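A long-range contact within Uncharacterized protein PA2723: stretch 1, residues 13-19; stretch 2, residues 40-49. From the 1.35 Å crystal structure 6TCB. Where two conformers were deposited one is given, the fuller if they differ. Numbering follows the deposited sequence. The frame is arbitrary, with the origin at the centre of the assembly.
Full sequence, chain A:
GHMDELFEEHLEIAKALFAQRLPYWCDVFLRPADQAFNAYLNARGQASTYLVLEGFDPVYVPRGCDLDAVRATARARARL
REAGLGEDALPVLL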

# COMPACT_ATOMS: atom_id res chain seq x y z
N ILE A 13 4.77 -10.57 15.90
CA ILE A 13 5.94 -9.87 15.39
C ILE A 13 5.61 -8.41 15.12
O ILE A 13 6.33 -7.49 15.54
N ALA A 14 4.51 -8.17 14.40
CA ALA A 14 4.07 -6.80 14.14
C ALA A 14 3.92 -6.01 15.43
O ALA A 14 4.37 -4.86 15.51
N LYS A 15 3.30 -6.60 16.45
CA LYS A 15 3.09 -5.87 17.70
C LYS A 15 4.42 -5.44 18.32
O LYS A 15 4.52 -4.35 18.88
N ALA A 16 5.45 -6.29 18.22
CA ALA A 16 6.74 -5.92 18.80
C ALA A 16 7.32 -4.70 18.11
O ALA A 16 7.94 -3.85 18.75
N LEU A 17 7.15 -4.61 16.79
CA LEU A 17 7.64 -3.45 16.06
C LEU A 17 6.73 -2.25 16.26
O LEU A 17 7.21 -1.12 16.44
N PHE A 18 5.42 -2.48 16.24
CA PHE A 18 4.48 -1.38 16.37
C PHE A 18 4.60 -0.71 17.73
O PHE A 18 4.29 0.47 17.87
N ALA A 19 5.04 -1.46 18.75
CA ALA A 19 5.22 -0.87 20.07
C ALA A 19 6.26 0.23 20.05
O ALA A 19 6.25 1.07 20.95
N TYR A 40 -6.45 -8.04 9.23
CA TYR A 40 -6.27 -8.78 10.47
C TYR A 40 -5.66 -7.89 11.54
O TYR A 40 -6.15 -7.85 12.68
N LEU A 41 -4.58 -7.18 11.20
CA LEU A 41 -3.97 -6.26 12.16
C LEU A 41 -5.00 -5.27 12.69
O LEU A 41 -5.13 -5.08 13.91
N ASN A 42 -5.76 -4.64 11.80
CA ASN A 42 -6.73 -3.63 12.23
C ASN A 42 -7.83 -4.25 13.07
O ASN A 42 -8.24 -3.67 14.08
N ALA A 43 -8.31 -5.44 12.69
CA ALA A 43 -9.36 -6.07 13.48
C ALA A 43 -8.88 -6.43 14.88
O ALA A 43 -9.68 -6.39 15.83
N ARG A 44 -7.60 -6.79 15.03
CA ARG A 44 -7.04 -7.20 16.30
C ARG A 44 -6.50 -6.03 17.11
O ARG A 44 -5.79 -6.25 18.10
N GLY A 45 -6.78 -4.79 16.70
CA GLY A 45 -6.48 -3.63 17.51
C GLY A 45 -5.15 -2.97 17.23
O GLY A 45 -4.71 -2.14 18.03
N GLN A 46 -4.51 -3.31 16.12
CA GLN A 46 -3.21 -2.77 15.74
C GLN A 46 -3.42 -1.94 14.49
O GLN A 46 -3.34 -2.45 13.37
N ALA A 47 -3.70 -0.64 14.68
CA ALA A 47 -4.00 0.24 13.56
C ALA A 47 -2.83 0.26 12.58
O ALA A 47 -1.69 0.51 12.97
N SER A 48 -3.13 -0.02 11.32
CA SER A 48 -2.09 -0.25 10.34
C SER A 48 -2.52 0.17 8.94
O SER A 48 -3.67 -0.05 8.54
N THR A 49 -1.57 0.75 8.22
CA THR A 49 -1.69 1.04 6.80
C THR A 49 -0.78 0.11 6.02
O THR A 49 0.41 -0.04 6.34

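This is a small, mainly van der Waals contact in which one side of a helix rests on the end of a second helix and the turn and strand that follow it, with no direct hydrogen bond across the gap and a single water joining the two stretches. The two sides together bury 253 Å², and the backbones stay well apart: the nearest CA pairs are Ala14 CA to Leu41 CA at 8.3 Å and Lys15 CA to Gln46 CA at 7.3 Å, and the contacts are made mostly by side chains.

From the first helix, Ala14 and Phe18 point toward the other stretch, one helical turn apart, as the bond from Phe18 N to Ala14 O (2.7 Å) confirms. Ala14 CB packs against Leu41, 3.7 Å from Leu41 CD2. Leu41, with chi1 m and chi2 t, packs against both residues, its CD1 being 4.1 Å from Phe18 CZ.

Phe18 has the largest covered area, 74 Å². With chi1 at -73° (m) and chi2 at 6°, its ring reaches toward Leu41, Gln46 and Ser48. Gln46 OE1 sits at the ring edge, near its plane, 3.6 Å from Phe18 CD2, an approach that suits the slightly positive rim of an aromatic ring. Ser48, with chi1 t, brings OG to 3.9 Å from Phe18 CZ, an oblique approach.

Gln46 is the polar counterpart, with 66 Å² covered. Its chi1 and chi2 are both m and chi3 is -53°, a folded course that lays the amide beside Lys15: Gln46 CD is 3.5 Å from Lys15 CG. The CA-to-CB bond of Lys15 points sideways, and the contact is made by the aliphatic CG (chi1 m, chi2 t), whereas NZ finds its hydrogen-bond partner elsewhere in the structure. Water 1 supplies the polar link, donating to Lys15 O at 3.0 Å and to Gln46 OE1 at 3.1 Å from its oxygen.

Bonds within the second stretch brace its side of the contact. Gln46 N donates to Leu41 O (2.9 Å), tying the turn to the helix end. Gly45, at phi 93° and psi 14°, has backbone angles at which a CB would be jammed against the preceding carbonyl oxygen. Asn42 then clasps Ser48 twice, through Ser48 N to Asn42 OD1 and Asn42 ND2 to Ser48 O, each 3.0 Å, fixing the backbone from which Ser48 points toward Phe18.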

# COMPACT_ATOMS: atom_id res chain seq x y z
CB ILE A 13 6.48 -10.57 14.13
CG1 ILE A 13 6.92 -12.00 14.47
CG2 ILE A 13 7.62 -9.75 13.57
CD1 ILE A 13 7.17 -12.86 13.25
CB ALA A 14 2.74 -6.82 13.39
CB LYS A 15 2.26 -6.72 18.67
CG LYS A 15 0.79 -6.71 18.30
CD LYS A 15 -0.10 -7.65 19.10
CE LYS A 15 0.55 -8.21 20.35
NZ LYS A 15 -0.45 -9.02 21.12
CB ALA A 16 7.72 -7.09 18.70
CB LEU A 17 7.74 -3.82 14.58
CG LEU A 17 8.90 -4.75 14.27
CD1 LEU A 17 8.65 -5.52 12.99
CD2 LEU A 17 10.20 -3.96 14.16
CB PHE A 18 3.05 -1.87 16.16
CG PHE A 18 2.68 -2.20 14.73
CD1 PHE A 18 3.60 -2.21 13.69
CD2 PHE A 18 1.37 -2.53 14.45
CE1 PHE A 18 3.21 -2.53 12.41
CE2 PHE A 18 0.97 -2.83 13.18
CZ PHE A 18 1.89 -2.84 12.15
CB ALA A 19 5.63 -1.94 21.08
CB TYR A 40 -5.36 -9.99 10.20
CG TYR A 40 -5.27 -10.96 11.36
CD1 TYR A 40 -6.32 -11.82 11.63
CD2 TYR A 40 -4.15 -11.02 12.17
CE1 TYR A 40 -6.27 -12.72 12.70
CE2 TYR A 40 -4.09 -11.90 13.23
CZ TYR A 40 -5.14 -12.75 13.48
OH TYR A 40 -5.07 -13.63 14.53
CB LEU A 41 -2.82 -5.52 11.49
CG LEU A 41 -1.56 -6.35 11.20
CD1 LEU A 41 -0.63 -5.54 10.34
CD2 LEU A 41 -0.87 -6.82 12.48
CB ASN A 42 -7.28 -2.87 11.02
CG ASN A 42 -6.30 -1.83 10.50
OD1 ASN A 42 -6.05 -0.82 11.16
ND2 ASN A 42 -5.74 -2.07 9.34
CB ALA A 43 -9.84 -7.34 12.76
CB ARG A 44 -5.92 -8.23 16.11
CG ARG A 44 -6.25 -9.45 15.26
CD ARG A 44 -7.32 -10.35 15.87
NE ARG A 44 -7.34 -10.35 17.33
CZ ARG A 44 -6.56 -11.12 18.09
NH1 ARG A 44 -6.68 -11.05 19.41
NH2 ARG A 44 -5.67 -11.94 17.55
CB GLN A 46 -2.23 -3.91 15.47
CG GLN A 46 -1.88 -4.72 16.70
CD GLN A 46 -1.23 -3.89 17.78
OE1 GLN A 46 -0.25 -3.19 17.54
NE2 GLN A 46 -1.77 -3.97 18.98
CB ALA A 47 -4.25 1.65 14.09
CB SER A 48 -1.72 -1.75 10.30
OG SER A 48 -0.71 -2.02 9.35
CB THR A 49 -1.26 2.49 6.53
OG1 THR A 49 -2.07 3.37 7.32
CG2 THR A 49 -1.42 2.85 5.06
O HOH W 1 2.03 -2.99 19.69